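Local coordinates for protein terminal uridylyltransferase 1 (Trypanosoma brucei, PDB 5I49) that adds uridines from UTP to the 3' ends of guide RNAs and other mitochondrial RNAs during RNA editing, using a divalent metal ion, at residues A[126-131]-A[287-292]; A[70-75]-A[314-319]; A[331-336]-A[481-486]; A[293-298]-A[357-362]. All coordinates share one frame; numbering follows the deposited sequence.

Interaction 1. Residues A[126-131]-A[287-292]; sequences FAVVDV and LSFRAF. With 2KH (5'-O-[(S)-hydroxy{[(S)-hydroxy(phosphonooxy)phosphoryl]amino}phosphoryl]uridine), chain C.
Val128 and Leu287 meet on one face of the sheet, the CG2 methyl of Val128 lying 3.7 Å from CD2 of Leu287 where the two branched side chains run obliquely across each other. CG2 gets there because it stands beside the backbone N of Val128, with CG1 anti to that N (chi1 176°). Two residues after Leu287, the ring of Phe289 leans its CD1 to within 3.9 Å of CB of Val128. Compact beta-branched and leucine side chains suit this layer, which helices 80-100 and 143-157 cover through Val97, Leu93 and Ile150. On the other face the small Ala127 lets the chain of 287-292 curl beneath it, its CB 3.4 Å from the carbonyl O of Arg290. These are neighbouring parallel strands, 124-129 and 285-288, of the mixed palm sheet found in nucleotidyltransferases of the polymerase beta type. Asp125 on strand 124-129 and Asp123 just before it are the probable ligands of the catalytic metal. Ser288 makes both backbone bonds between the two segments: its N gives a nearly straight bond of 2.9 Å (171°) to O of Phe126, and its O takes N of Val128 at 2.8 Å, in the carbonyl plane. At the partly exposed margin the extended Arg290 turns away from the strand and forms a salt bridge with Glu143.

Interaction 2. Residues A[70-75]-A[314-319]; sequences FHVAAQ and AIVLKD. With 2KH (5'-O-[(S)-hydroxy{[(S)-hydroxy(phosphonooxy)phosphoryl]amino}phosphoryl]uridine), chain C.
Ala73 and Ile315 pack on each other at the buried side of this helix crossing, while Val72 meets Val316 and Asp319 at its partly exposed side. CD1 of Ile315 reaches up to Ala73 and lies 4.1 Å from its CB; because alanine ends at that methyl, the longer isoleucine can come right up to the helix surface. The reach depends on CG1 standing anti to the carbonyl carbon (chi1 -72°) and on the nearly straight chi2 that follows. Met378 packs on both Ala73 and Ile315 on the buried side. Segments 70-75 and 314-319 cross at 88° with their axes 9.2 Å apart, joining helix 59-76 to helix 310-323, which borders the UTP site.

The other side is more open and more polar. There CG2 of Val316 meets CB of Val72 at 4.1 Å, the two valines crossing at about a right angle. Val72 also turns its CG1 to OD2 of Asp319 at 3.9 Å, a van der Waals approach in which the carboxylate comes from the opposite direction, and no hydrogen bond links the two segments. One turn from Ile315, Lys318 points elsewhere, its fully extended chain carrying NZ to O1B of the UTP analogue at 2.8 Å.

Interaction 3. Residues A[331-336]-A[481-486]; sequences NGYFTS and VTKSLR. With 2KH (5'-O-[(S)-hydroxy{[(S)-hydroxy(phosphonooxy)phosphoryl]amino}phosphoryl]uridine), chain C.
The backbones come nearest at CA of Tyr333 and CA of Lys483, still 7.9 Å apart, so side chains must bridge the gap between loop 331-336 and the first turns of helix 481-497. That helix also packs on the zinc finger, Val481 touching its helix 19-29, and the loop leads from helix 310-323 to Ser336 at the start of helix 336-349; OG of Ser336 bonds to O3G of the UTP analogue.

The long, flexible Lys483 suits the span. Its extended chain crosses the Tyr333 ring obliquely and lays CD over one face, 3.9 Å from CZ, so that methylenes cover the aromatic carbons while the ammonium travels on to the loop backbone. There NZ donates to the carbonyl O of Asn331 at 2.6 Å. Gly332 follows with positive phi (88°), a turn that glycine makes without strain and that leaves room for the lysine tip.

Arg486, one turn further along, approaches the hydroxyl end of the ring. Its chain bends at chi3 (72°), and the guanidinium bonds through NH1 to Leu33 O. The guanidinium plane stands 51° from the Tyr333 ring, and NE makes a weak, bent bond to OH of Tyr333, 3.1 Å long.

Interaction 4. Residues A[293-298]-A[357-362]; sequences GIRNST and DPLEIP. With 2KH (5'-O-[(S)-hydroxy{[(S)-hydroxy(phosphonooxy)phosphoryl]amino}phosphoryl]uridine), chain C.
Arg295 grips loop 357-362 from CG outward, and the side chain can be followed from helix 292-304. From CB, the chain sets off with CG anti to the backbone N (chi1 -163°) and stays extended as far as NE, which carries it past Ile361 running the opposite way. CG rests 3.8 Å from CG2 of Ile361, an apolar touch between the arginine's aliphatic part and a branched methyl. CD follows the backbone, equally near O of Ile361 and O of Pro362. NE then makes the first polar contact, donating to O of Ile361 at 2.6 Å, and NH2 gives the same oxygen a second bond at 2.8 Å. This is a side-on grip in which two nitrogens share one acceptor: the oxygen lies 7° out of the guanidinium plane, and the pair of bonds should limit rotation of the group. At the far corner NH2 brushes the loop at CA of Leu359, 3.9 Å away. Beta-branched Ile361 also offers CG2 to the CG2 methyl of Thr298, 3.9 Å away and one turn along the helix. The loop keeps its own shape through an Asx turn, N of Leu359 bonding to OD1 of Asp357, that leads into the 3-10 segment 358-360.

Gly293 to Ser297 belong to the UTP site, and OG of Ser297 accepts a weak bond from O3' of the analogue. Helix 292-304 is the next element after strand 285-288, past a short loop, and leans on strand 105-109 through Ile294 and Ser297, while Tyr469, in the proposed nucleotide recognition motif, packs on both Arg295 and Ile361.

In the fold
Following the chain from the N terminus, helix segment 70-75 opens the longest loop, which interaction 2 closes at 314-319. Nested inside it, interaction 1 joins 126-131 to 287-292 within the palm sheet. Helix 292-304 comes next, and its segment 293-298 reaches loop 357-362 in interaction 4. This span crosses interaction 2, and it crosses interaction 3 too, because 331-336 lies within it but finds its partner only at 481-486. Interactions 1 and 4 touch where Ala127 packs on Ile294, and interactions 2 and 3 where Lys318 meets Ser336. Each has a segment that touches the UTP analogue, and together they tie palm strands, the helices around the nucleotide and the helix packed on the zinc finger.

Interaction 1. Residues A[126-131]-A[287-292]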
# COMPACT_ATOMS: atom_id res chain seq x y z
N PHE A 126 -7.22 -2.34 -4.43
CA PHE A 126 -7.89 -2.17 -5.71
C PHE A 126 -8.77 -0.92 -5.62
O PHE A 126 -9.49 -0.73 -4.63
CB PHE A 126 -8.82 -3.35 -6.01
CG PHE A 126 -8.13 -4.65 -6.30
CD1 PHE A 126 -7.30 -4.79 -7.41
CD2 PHE A 126 -8.38 -5.76 -5.50
CE1 PHE A 126 -6.71 -6.02 -7.70
CE2 PHE A 126 -7.79 -7.00 -5.78
CZ PHE A 126 -6.96 -7.12 -6.88
N ALA A 127 -8.70 -0.08 -6.64
CA ALA A 127 -9.63 1.05 -6.75
C ALA A 127 -10.56 0.78 -7.93
O ALA A 127 -10.10 0.36 -8.99
CB ALA A 127 -8.89 2.34 -6.97
N VAL A 128 -11.85 1.02 -7.75
CA VAL A 128 -12.83 0.79 -8.81
C VAL A 128 -13.36 2.14 -9.24
O VAL A 128 -14.00 2.84 -8.45
CB VAL A 128 -14.00 -0.08 -8.30
CG1 VAL A 128 -15.07 -0.24 -9.37
CG2 VAL A 128 -13.48 -1.44 -7.85
N VAL A 129 -13.08 2.52 -10.49
CA VAL A 129 -13.34 3.88 -10.95
C VAL A 129 -13.87 3.86 -12.38
O VAL A 129 -13.37 3.12 -13.24
CB VAL A 129 -12.06 4.77 -10.90
CG1 VAL A 129 -12.36 6.17 -11.41
CG2 VAL A 129 -11.49 4.84 -9.47
N ASP A 130 -14.91 4.67 -12.62
CA ASP A 130 -15.44 4.97 -13.95
C ASP A 130 -14.81 6.31 -14.29
O ASP A 130 -15.17 7.34 -13.70
CB ASP A 130 -16.98 5.07 -13.87
CG ASP A 130 -17.64 5.63 -15.13
OD1 ASP A 130 -16.95 6.15 -16.04
OD2 ASP A 130 -18.89 5.58 -15.20
N VAL A 131 -13.85 6.28 -15.20
CA VAL A 131 -13.03 7.45 -15.50
C VAL A 131 -13.86 8.57 -16.13
O VAL A 131 -13.72 9.73 -15.76
CB VAL A 131 -11.83 7.07 -16.38
CG1 VAL A 131 -11.03 8.30 -16.78
CG2 VAL A 131 -10.93 6.09 -15.62
N LEU A 287 -10.93 -3.24 -1.34
CA LEU A 287 -11.54 -2.71 -2.56
C LEU A 287 -12.18 -1.37 -2.22
O LEU A 287 -13.06 -1.29 -1.35
CB LEU A 287 -12.58 -3.70 -3.08
CG LEU A 287 -13.25 -3.44 -4.44
CD1 LEU A 287 -13.89 -4.71 -4.93
CD2 LEU A 287 -14.31 -2.37 -4.33
N SER A 288 -11.76 -0.31 -2.89
CA SER A 288 -12.34 1.01 -2.65
C SER A 288 -12.80 1.62 -3.96
O SER A 288 -12.54 1.09 -5.03
CB SER A 288 -11.34 1.93 -1.97
OG SER A 288 -10.17 2.04 -2.76
N PHE A 289 -13.50 2.75 -3.86
CA PHE A 289 -14.13 3.35 -5.03
C PHE A 289 -13.55 4.71 -5.38
O PHE A 289 -14.06 5.41 -6.27
CB PHE A 289 -15.65 3.41 -4.80
CG PHE A 289 -16.28 2.05 -4.64
CD1 PHE A 289 -16.64 1.30 -5.76
CD2 PHE A 289 -16.46 1.50 -3.38
CE1 PHE A 289 -17.20 0.04 -5.62
CE2 PHE A 289 -17.01 0.24 -3.24
CZ PHE A 289 -17.38 -0.49 -4.36
N ARG A 290 -12.47 5.08 -4.70
CA ARG A 290 -11.86 6.39 -4.88
C ARG A 290 -10.52 6.30 -5.59
O ARG A 290 -9.85 5.28 -5.55
CB ARG A 290 -11.70 7.08 -3.53
CG ARG A 290 -13.03 7.21 -2.79
CD ARG A 290 -12.89 7.95 -1.49
NE ARG A 290 -14.15 7.96 -0.75
CZ ARG A 290 -14.37 8.69 0.33
NH1 ARG A 290 -13.41 9.48 0.79
NH2 ARG A 290 -15.54 8.64 0.94
N ALA A 291 -10.13 7.40 -6.24
CA ALA A 291 -8.92 7.40 -7.06
C ALA A 291 -7.69 7.92 -6.32
O ALA A 291 -6.60 7.94 -6.88
CB ALA A 291 -9.15 8.24 -8.30
N PHE A 292 -7.88 8.36 -5.08
CA PHE A 292 -6.83 9.13 -4.38
C PHE A 292 -5.46 8.41 -4.36
O PHE A 292 -4.42 9.02 -4.63
CB PHE A 292 -7.29 9.50 -2.96
CG PHE A 292 -7.19 8.37 -1.97
CD1 PHE A 292 -6.22 8.38 -0.98
CD2 PHE A 292 -8.05 7.28 -2.05
CE1 PHE A 292 -6.11 7.34 -0.07
CE2 PHE A 292 -7.94 6.23 -1.15
CZ PHE A 292 -6.97 6.26 -0.16
PA 2KH C . -0.03 2.19 3.23
O1A 2KH C . -1.15 1.28 3.65
O2A 2KH C . 0.36 3.21 4.41
N3A 2KH C . 1.30 1.34 2.67
O5' 2KH C . -0.50 3.09 2.04
PB 2KH C . 1.30 -0.32 2.72
O1B 2KH C . 2.39 -0.78 1.76
O2B 2KH C . -0.04 -0.96 2.25
O3B 2KH C . 1.80 -0.85 4.14
PG 2KH C . 0.94 -1.30 5.40
O1G 2KH C . 1.30 -2.71 5.76
O2G 2KH C . -0.54 -1.20 5.14
O3G 2KH C . 1.29 -0.39 6.52
C5' 2KH C . -0.90 2.49 0.79
C4' 2KH C . -1.37 3.44 -0.21
O4' 2KH C . -2.52 4.12 0.32
C1' 2KH C . -2.43 5.49 -0.05
C2' 2KH C . -1.23 5.59 -0.91
O2' 2KH C . -1.55 5.36 -2.25
C3' 2KH C . -0.38 4.53 -0.45
O3' 2KH C . 0.56 4.18 -1.43
N1 2KH C . -2.38 6.31 1.10
C6 2KH C . -2.03 5.80 2.32
C2 2KH C . -2.71 7.62 1.00
O2 2KH C . -3.04 8.09 -0.10
N3 2KH C . -2.67 8.44 2.06
C4 2KH C . -2.32 7.99 3.29
O4 2KH C . -2.30 8.87 4.40
C5 2KH C . -1.98 6.64 3.44
O HOH W 1 -8.41 -0.04 -1.62

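Interaction 2. Residues A[70-75]-A[314-319]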
# COMPACT_ATOMS: atom_id res chain seq x y z
N PHE A 70 19.72 -5.21 1.20
CA PHE A 70 19.36 -5.82 -0.07
C PHE A 70 18.78 -7.22 0.09
O PHE A 70 17.93 -7.64 -0.70
CB PHE A 70 20.53 -5.84 -1.05
CG PHE A 70 20.59 -4.61 -1.91
CD1 PHE A 70 21.27 -3.47 -1.48
CD2 PHE A 70 19.93 -4.58 -3.13
CE1 PHE A 70 21.32 -2.33 -2.27
CE2 PHE A 70 19.97 -3.43 -3.94
CZ PHE A 70 20.67 -2.31 -3.51
N HIS A 71 19.24 -7.95 1.11
CA HIS A 71 18.68 -9.27 1.36
C HIS A 71 17.20 -9.19 1.73
O HIS A 71 16.38 -9.94 1.20
CB HIS A 71 19.42 -10.00 2.48
CG HIS A 71 18.91 -11.38 2.72
ND1 HIS A 71 19.32 -12.47 1.98
CD2 HIS A 71 17.99 -11.84 3.60
CE1 HIS A 71 18.69 -13.55 2.41
NE2 HIS A 71 17.87 -13.20 3.39
N VAL A 72 16.89 -8.30 2.66
CA VAL A 72 15.51 -8.09 3.09
C VAL A 72 14.66 -7.64 1.90
O VAL A 72 13.54 -8.12 1.72
CB VAL A 72 15.43 -7.06 4.20
CG1 VAL A 72 13.98 -6.68 4.49
CG2 VAL A 72 16.11 -7.61 5.46
N ALA A 73 15.21 -6.76 1.08
CA ALA A 73 14.49 -6.26 -0.09
C ALA A 73 14.22 -7.38 -1.08
O ALA A 73 13.13 -7.48 -1.65
CB ALA A 73 15.26 -5.13 -0.75
N ALA A 74 15.21 -8.25 -1.28
CA ALA A 74 15.06 -9.38 -2.19
C ALA A 74 13.89 -10.28 -1.80
O ALA A 74 13.21 -10.83 -2.66
CB ALA A 74 16.34 -10.19 -2.27
N GLN A 75 13.66 -10.43 -0.49
CA GLN A 75 12.57 -11.29 -0.02
C GLN A 75 11.20 -10.78 -0.42
O GLN A 75 10.24 -11.55 -0.54
CB GLN A 75 12.64 -11.47 1.50
CG GLN A 75 13.98 -11.97 2.00
CD GLN A 75 14.54 -13.08 1.14
OE1 GLN A 75 13.90 -14.12 0.96
NE2 GLN A 75 15.74 -12.87 0.59
N ALA A 314 13.50 1.90 1.43
CA ALA A 314 12.12 2.14 1.82
C ALA A 314 11.55 0.89 2.50
O ALA A 314 10.81 0.98 3.48
CB ALA A 314 11.28 2.51 0.59
N ILE A 315 11.88 -0.27 1.95
CA ILE A 315 11.40 -1.54 2.49
C ILE A 315 11.90 -1.76 3.92
O ILE A 315 11.12 -2.10 4.82
CB ILE A 315 11.77 -2.72 1.58
CG1 ILE A 315 10.92 -2.68 0.30
CG2 ILE A 315 11.57 -4.06 2.30
CD1 ILE A 315 11.44 -3.57 -0.81
N VAL A 316 13.20 -1.56 4.15
CA VAL A 316 13.76 -1.75 5.49
C VAL A 316 13.22 -0.72 6.49
O VAL A 316 12.96 -1.05 7.66
CB VAL A 316 15.32 -1.73 5.44
CG1 VAL A 316 15.91 -1.59 6.84
CG2 VAL A 316 15.82 -3.00 4.78
N LEU A 317 13.01 0.52 6.04
CA LEU A 317 12.41 1.54 6.91
C LEU A 317 10.94 1.26 7.25
O LEU A 317 10.49 1.60 8.35
CB LEU A 317 12.57 2.94 6.30
CG LEU A 317 13.99 3.52 6.36
CD1 LEU A 317 14.09 4.79 5.52
CD2 LEU A 317 14.40 3.81 7.80
N LYS A 318 10.20 0.67 6.33
CA LYS A 318 8.83 0.26 6.63
C LYS A 318 8.85 -0.74 7.78
O LYS A 318 8.13 -0.58 8.76
CB LYS A 318 8.16 -0.36 5.40
CG LYS A 318 6.74 -0.89 5.63
CD LYS A 318 6.19 -1.43 4.30
CE LYS A 318 4.78 -1.97 4.43
NZ LYS A 318 4.25 -2.41 3.10
N ASP A 319 9.69 -1.77 7.67
CA ASP A 319 9.78 -2.78 8.72
C ASP A 319 10.30 -2.18 10.03
O ASP A 319 9.73 -2.44 11.09
CB ASP A 319 10.70 -3.94 8.30
CG ASP A 319 10.15 -4.73 7.13
OD1 ASP A 319 8.95 -4.56 6.80
OD2 ASP A 319 10.93 -5.51 6.53
PA 2KH C . -0.03 2.19 3.23
O1A 2KH C . -1.15 1.28 3.65
O2A 2KH C . 0.36 3.21 4.41
N3A 2KH C . 1.30 1.34 2.67
O5' 2KH C . -0.50 3.09 2.04
PB 2KH C . 1.30 -0.32 2.72
O1B 2KH C . 2.39 -0.78 1.76
O2B 2KH C . -0.04 -0.96 2.25
O3B 2KH C . 1.80 -0.85 4.14
PG 2KH C . 0.94 -1.30 5.40
O1G 2KH C . 1.30 -2.71 5.76
O2G 2KH C . -0.54 -1.20 5.14
O3G 2KH C . 1.29 -0.39 6.52
C5' 2KH C . -0.90 2.49 0.79
C4' 2KH C . -1.37 3.44 -0.21
O4' 2KH C . -2.52 4.12 0.32
C1' 2KH C . -2.43 5.49 -0.05
C2' 2KH C . -1.23 5.59 -0.91
O2' 2KH C . -1.55 5.36 -2.25
C3' 2KH C . -0.38 4.53 -0.45
O3' 2KH C . 0.56 4.18 -1.43
N1 2KH C . -2.38 6.31 1.10
C6 2KH C . -2.03 5.80 2.32
C2 2KH C . -2.71 7.62 1.00
O2 2KH C . -3.04 8.09 -0.10
N3 2KH C . -2.67 8.44 2.06
C4 2KH C . -2.32 7.99 3.29
O4 2KH C . -2.30 8.87 4.40
C5 2KH C . -1.98 6.64 3.44

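Interaction 3. Residues A[331-336]-A[481-486]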
# COMPACT_ATOMS: atom_id res chain seq x y z
N ASN A 331 -2.91 4.26 16.33
CA ASN A 331 -2.60 4.98 17.56
C ASN A 331 -2.01 6.37 17.30
O ASN A 331 -1.39 6.97 18.18
CB ASN A 331 -1.68 4.16 18.47
CG ASN A 331 -2.34 2.89 18.96
OD1 ASN A 331 -1.84 1.79 18.74
ND2 ASN A 331 -3.49 3.04 19.61
N GLY A 332 -2.22 6.87 16.08
CA GLY A 332 -1.90 8.26 15.77
C GLY A 332 -0.49 8.53 15.30
O GLY A 332 -0.13 9.69 15.05
N TYR A 333 0.34 7.50 15.16
CA TYR A 333 1.68 7.72 14.64
C TYR A 333 1.65 7.77 13.12
O TYR A 333 0.61 8.06 12.52
CB TYR A 333 2.66 6.65 15.14
CG TYR A 333 2.95 6.78 16.62
CD1 TYR A 333 2.14 6.15 17.56
CD2 TYR A 333 4.01 7.55 17.07
CE1 TYR A 333 2.39 6.28 18.92
CE2 TYR A 333 4.27 7.68 18.42
CZ TYR A 333 3.46 7.05 19.33
OH TYR A 333 3.72 7.17 20.68
N PHE A 334 2.79 7.50 12.49
CA PHE A 334 2.88 7.56 11.04
C PHE A 334 2.31 6.33 10.34
O PHE A 334 2.16 5.27 10.94
CB PHE A 334 4.34 7.77 10.63
CG PHE A 334 4.87 9.13 10.96
CD1 PHE A 334 4.14 10.27 10.61
CD2 PHE A 334 6.07 9.28 11.64
CE1 PHE A 334 4.62 11.53 10.92
CE2 PHE A 334 6.55 10.55 11.95
CZ PHE A 334 5.83 11.67 11.58
N THR A 335 1.96 6.50 9.07
CA THR A 335 1.62 5.38 8.21
C THR A 335 2.87 4.99 7.43
O THR A 335 3.87 5.72 7.44
CB THR A 335 0.57 5.78 7.17
OG1 THR A 335 1.02 6.97 6.51
CG2 THR A 335 -0.77 6.07 7.85
N SER A 336 2.82 3.85 6.76
CA SER A 336 3.91 3.42 5.89
C SER A 336 4.10 4.45 4.79
O SER A 336 5.21 4.73 4.37
CB SER A 336 3.57 2.06 5.30
OG SER A 336 3.60 1.07 6.31
N VAL A 481 3.56 16.38 21.68
CA VAL A 481 4.95 16.46 22.12
C VAL A 481 5.56 15.17 22.68
O VAL A 481 6.67 14.79 22.28
CB VAL A 481 5.22 17.69 23.04
CG1 VAL A 481 4.47 17.58 24.38
CG2 VAL A 481 6.72 17.84 23.28
N THR A 482 4.88 14.48 23.60
CA THR A 482 5.44 13.25 24.15
C THR A 482 5.54 12.17 23.07
O THR A 482 6.53 11.44 23.00
CB THR A 482 4.67 12.72 25.39
OG1 THR A 482 3.32 12.42 25.03
CG2 THR A 482 4.69 13.76 26.48
N LYS A 483 4.52 12.08 22.22
CA LYS A 483 4.58 11.12 21.12
C LYS A 483 5.74 11.44 20.20
O LYS A 483 6.41 10.53 19.70
CB LYS A 483 3.27 11.09 20.34
CG LYS A 483 2.14 10.40 21.08
CD LYS A 483 1.07 10.00 20.10
CE LYS A 483 -0.03 9.24 20.80
NZ LYS A 483 -1.15 8.96 19.84
N SER A 484 6.00 12.73 19.99
CA SER A 484 7.08 13.16 19.09
C SER A 484 8.42 12.75 19.66
O SER A 484 9.36 12.44 18.92
CB SER A 484 7.04 14.67 18.86
OG SER A 484 7.60 15.38 19.96
N LEU A 485 8.53 12.74 20.98
CA LEU A 485 9.80 12.37 21.59
C LEU A 485 10.00 10.85 21.58
O LEU A 485 11.14 10.37 21.63
CB LEU A 485 9.93 12.96 22.99
CG LEU A 485 9.97 14.50 23.01
CD1 LEU A 485 10.21 15.04 24.43
CD2 LEU A 485 11.01 15.05 22.02
N ARG A 486 8.91 10.09 21.50
CA ARG A 486 9.03 8.66 21.28
C ARG A 486 9.58 8.43 19.88
O ARG A 486 10.45 7.58 19.66
CB ARG A 486 7.69 7.95 21.49
CG ARG A 486 7.27 7.91 22.96
CD ARG A 486 5.81 7.50 23.14
NE ARG A 486 5.57 6.08 22.86
CZ ARG A 486 5.84 5.10 23.72
NH1 ARG A 486 6.37 5.36 24.91
NH2 ARG A 486 5.58 3.84 23.38
PA 2KH C . -0.03 2.19 3.23
O1A 2KH C . -1.15 1.28 3.65
O2A 2KH C . 0.36 3.21 4.41
N3A 2KH C . 1.30 1.34 2.67
O5' 2KH C . -0.50 3.09 2.04
PB 2KH C . 1.30 -0.32 2.72
O1B 2KH C . 2.39 -0.78 1.76
O2B 2KH C . -0.04 -0.96 2.25
O3B 2KH C . 1.80 -0.85 4.14
PG 2KH C . 0.94 -1.30 5.40
O1G 2KH C . 1.30 -2.71 5.76
O2G 2KH C . -0.54 -1.20 5.14
O3G 2KH C . 1.29 -0.39 6.52
C5' 2KH C . -0.90 2.49 0.79
C4' 2KH C . -1.37 3.44 -0.21
O4' 2KH C . -2.52 4.12 0.32
C1' 2KH C . -2.43 5.49 -0.05
C2' 2KH C . -1.23 5.59 -0.91
O2' 2KH C . -1.55 5.36 -2.25
C3' 2KH C . -0.38 4.53 -0.45
O3' 2KH C . 0.56 4.18 -1.43
N1 2KH C . -2.38 6.31 1.10
C6 2KH C . -2.03 5.80 2.32
C2 2KH C . -2.71 7.62 1.00
O2 2KH C . -3.04 8.09 -0.10
N3 2KH C . -2.67 8.44 2.06
C4 2KH C . -2.32 7.99 3.29
O4 2KH C . -2.30 8.87 4.40
C5 2KH C . -1.98 6.64 3.44

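Interaction 4. Residues A[293-298]-A[357-362]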
# COMPACT_ATOMS: atom_id res chain seq x y z
N GLY A 293 -5.48 7.12 -4.08
CA GLY A 293 -4.24 6.37 -3.88
C GLY A 293 -3.47 6.12 -5.16
O GLY A 293 -2.29 5.76 -5.13
N ILE A 294 -4.13 6.30 -6.30
CA ILE A 294 -3.48 6.01 -7.58
C ILE A 294 -2.38 7.02 -7.87
O ILE A 294 -1.24 6.65 -8.18
CB ILE A 294 -4.50 5.97 -8.73
CG1 ILE A 294 -5.49 4.82 -8.53
CG2 ILE A 294 -3.79 5.81 -10.08
CD1 ILE A 294 -6.75 4.94 -9.41
N ARG A 295 -2.72 8.31 -7.75
CA ARG A 295 -1.76 9.37 -8.05
C ARG A 295 -0.59 9.30 -7.06
O ARG A 295 0.57 9.38 -7.48
CB ARG A 295 -2.45 10.73 -7.96
CG ARG A 295 -1.68 11.86 -8.63
CD ARG A 295 -2.48 13.16 -8.60
NE ARG A 295 -1.85 14.19 -9.41
CZ ARG A 295 -2.16 15.48 -9.34
NH1 ARG A 295 -3.08 15.89 -8.48
NH2 ARG A 295 -1.54 16.35 -10.11
N ASN A 296 -0.94 9.15 -5.77
CA ASN A 296 0.01 8.89 -4.66
C ASN A 296 1.05 7.84 -5.01
O ASN A 296 2.28 8.07 -4.96
CB ASN A 296 -0.77 8.34 -3.44
CG ASN A 296 -1.39 9.44 -2.60
OD1 ASN A 296 -0.90 10.55 -2.57
ND2 ASN A 296 -2.47 9.11 -1.91
N SER A 297 0.54 6.66 -5.33
CA SER A 297 1.38 5.50 -5.57
C SER A 297 2.27 5.73 -6.79
O SER A 297 3.40 5.25 -6.82
CB SER A 297 0.52 4.26 -5.75
OG SER A 297 -0.26 4.01 -4.60
N THR A 298 1.76 6.43 -7.79
CA THR A 298 2.52 6.68 -9.01
C THR A 298 3.67 7.65 -8.73
O THR A 298 4.77 7.50 -9.26
CB THR A 298 1.62 7.21 -10.13
OG1 THR A 298 0.55 6.28 -10.34
CG2 THR A 298 2.41 7.37 -11.41
N ASP A 357 8.10 17.19 -9.31
CA ASP A 357 6.96 17.99 -8.90
C ASP A 357 5.75 17.08 -8.89
O ASP A 357 5.50 16.38 -9.88
CB ASP A 357 6.73 19.16 -9.86
CG ASP A 357 5.80 20.23 -9.27
OD1 ASP A 357 4.73 19.88 -8.71
OD2 ASP A 357 6.15 21.42 -9.37
N PRO A 358 5.03 17.05 -7.77
CA PRO A 358 3.82 16.23 -7.67
C PRO A 358 2.86 16.51 -8.82
O PRO A 358 2.16 15.59 -9.24
CB PRO A 358 3.22 16.67 -6.35
CG PRO A 358 4.42 17.04 -5.51
CD PRO A 358 5.37 17.69 -6.48
N LEU A 359 2.87 17.73 -9.34
CA LEU A 359 1.95 18.09 -10.42
C LEU A 359 2.30 17.43 -11.76
O LEU A 359 1.48 17.44 -12.69
CB LEU A 359 1.86 19.62 -10.57
CG LEU A 359 1.46 20.39 -9.30
CD1 LEU A 359 1.28 21.88 -9.57
CD2 LEU A 359 0.21 19.81 -8.67
N GLU A 360 3.50 16.86 -11.86
CA GLU A 360 3.92 16.15 -13.07
C GLU A 360 3.14 14.86 -13.24
O GLU A 360 3.11 14.29 -14.33
CB GLU A 360 5.41 15.82 -13.02
CG GLU A 360 6.35 17.01 -13.03
CD GLU A 360 7.80 16.59 -12.87
OE1 GLU A 360 8.25 15.69 -13.62
OE2 GLU A 360 8.49 17.16 -12.00
N ILE A 361 2.56 14.36 -12.16
CA ILE A 361 1.73 13.17 -12.22
C ILE A 361 0.30 13.65 -12.40
O ILE A 361 -0.25 14.29 -11.50
CB ILE A 361 1.81 12.36 -10.92
CG1 ILE A 361 3.26 12.18 -10.47
CG2 ILE A 361 1.13 11.01 -11.09
CD1 ILE A 361 4.11 11.41 -11.45
N PRO A 362 -0.33 13.31 -13.54
CA PRO A 362 -1.68 13.80 -13.88
C PRO A 362 -2.70 13.38 -12.84
O PRO A 362 -2.62 12.27 -12.32
CB PRO A 362 -1.99 13.07 -15.19
CG PRO A 362 -0.67 12.63 -15.73
CD PRO A 362 0.18 12.35 -14.53
PA 2KH C . -0.03 2.19 3.23
O1A 2KH C . -1.15 1.28 3.65
O2A 2KH C . 0.36 3.21 4.41
N3A 2KH C . 1.30 1.34 2.67
O5' 2KH C . -0.50 3.09 2.04
PB 2KH C . 1.30 -0.32 2.72
O1B 2KH C . 2.39 -0.78 1.76
O2B 2KH C . -0.04 -0.96 2.25
O3B 2KH C . 1.80 -0.85 4.14
PG 2KH C . 0.94 -1.30 5.40
O1G 2KH C . 1.30 -2.71 5.76
O2G 2KH C . -0.54 -1.20 5.14
O3G 2KH C . 1.29 -0.39 6.52
C5' 2KH C . -0.90 2.49 0.79
C4' 2KH C . -1.37 3.44 -0.21
O4' 2KH C . -2.52 4.12 0.32
C1' 2KH C . -2.43 5.49 -0.05
C2' 2KH C . -1.23 5.59 -0.91
O2' 2KH C . -1.55 5.36 -2.25
C3' 2KH C . -0.38 4.53 -0.45
O3' 2KH C . 0.56 4.18 -1.43
N1 2KH C . -2.38 6.31 1.10
C6 2KH C . -2.03 5.80 2.32
C2 2KH C . -2.71 7.62 1.00
O2 2KH C . -3.04 8.09 -0.10
N3 2KH C . -2.67 8.44 2.06
C4 2KH C . -2.32 7.99 3.29
O4 2KH C . -2.30 8.87 4.40
C5 2KH C . -1.98 6.64 3.44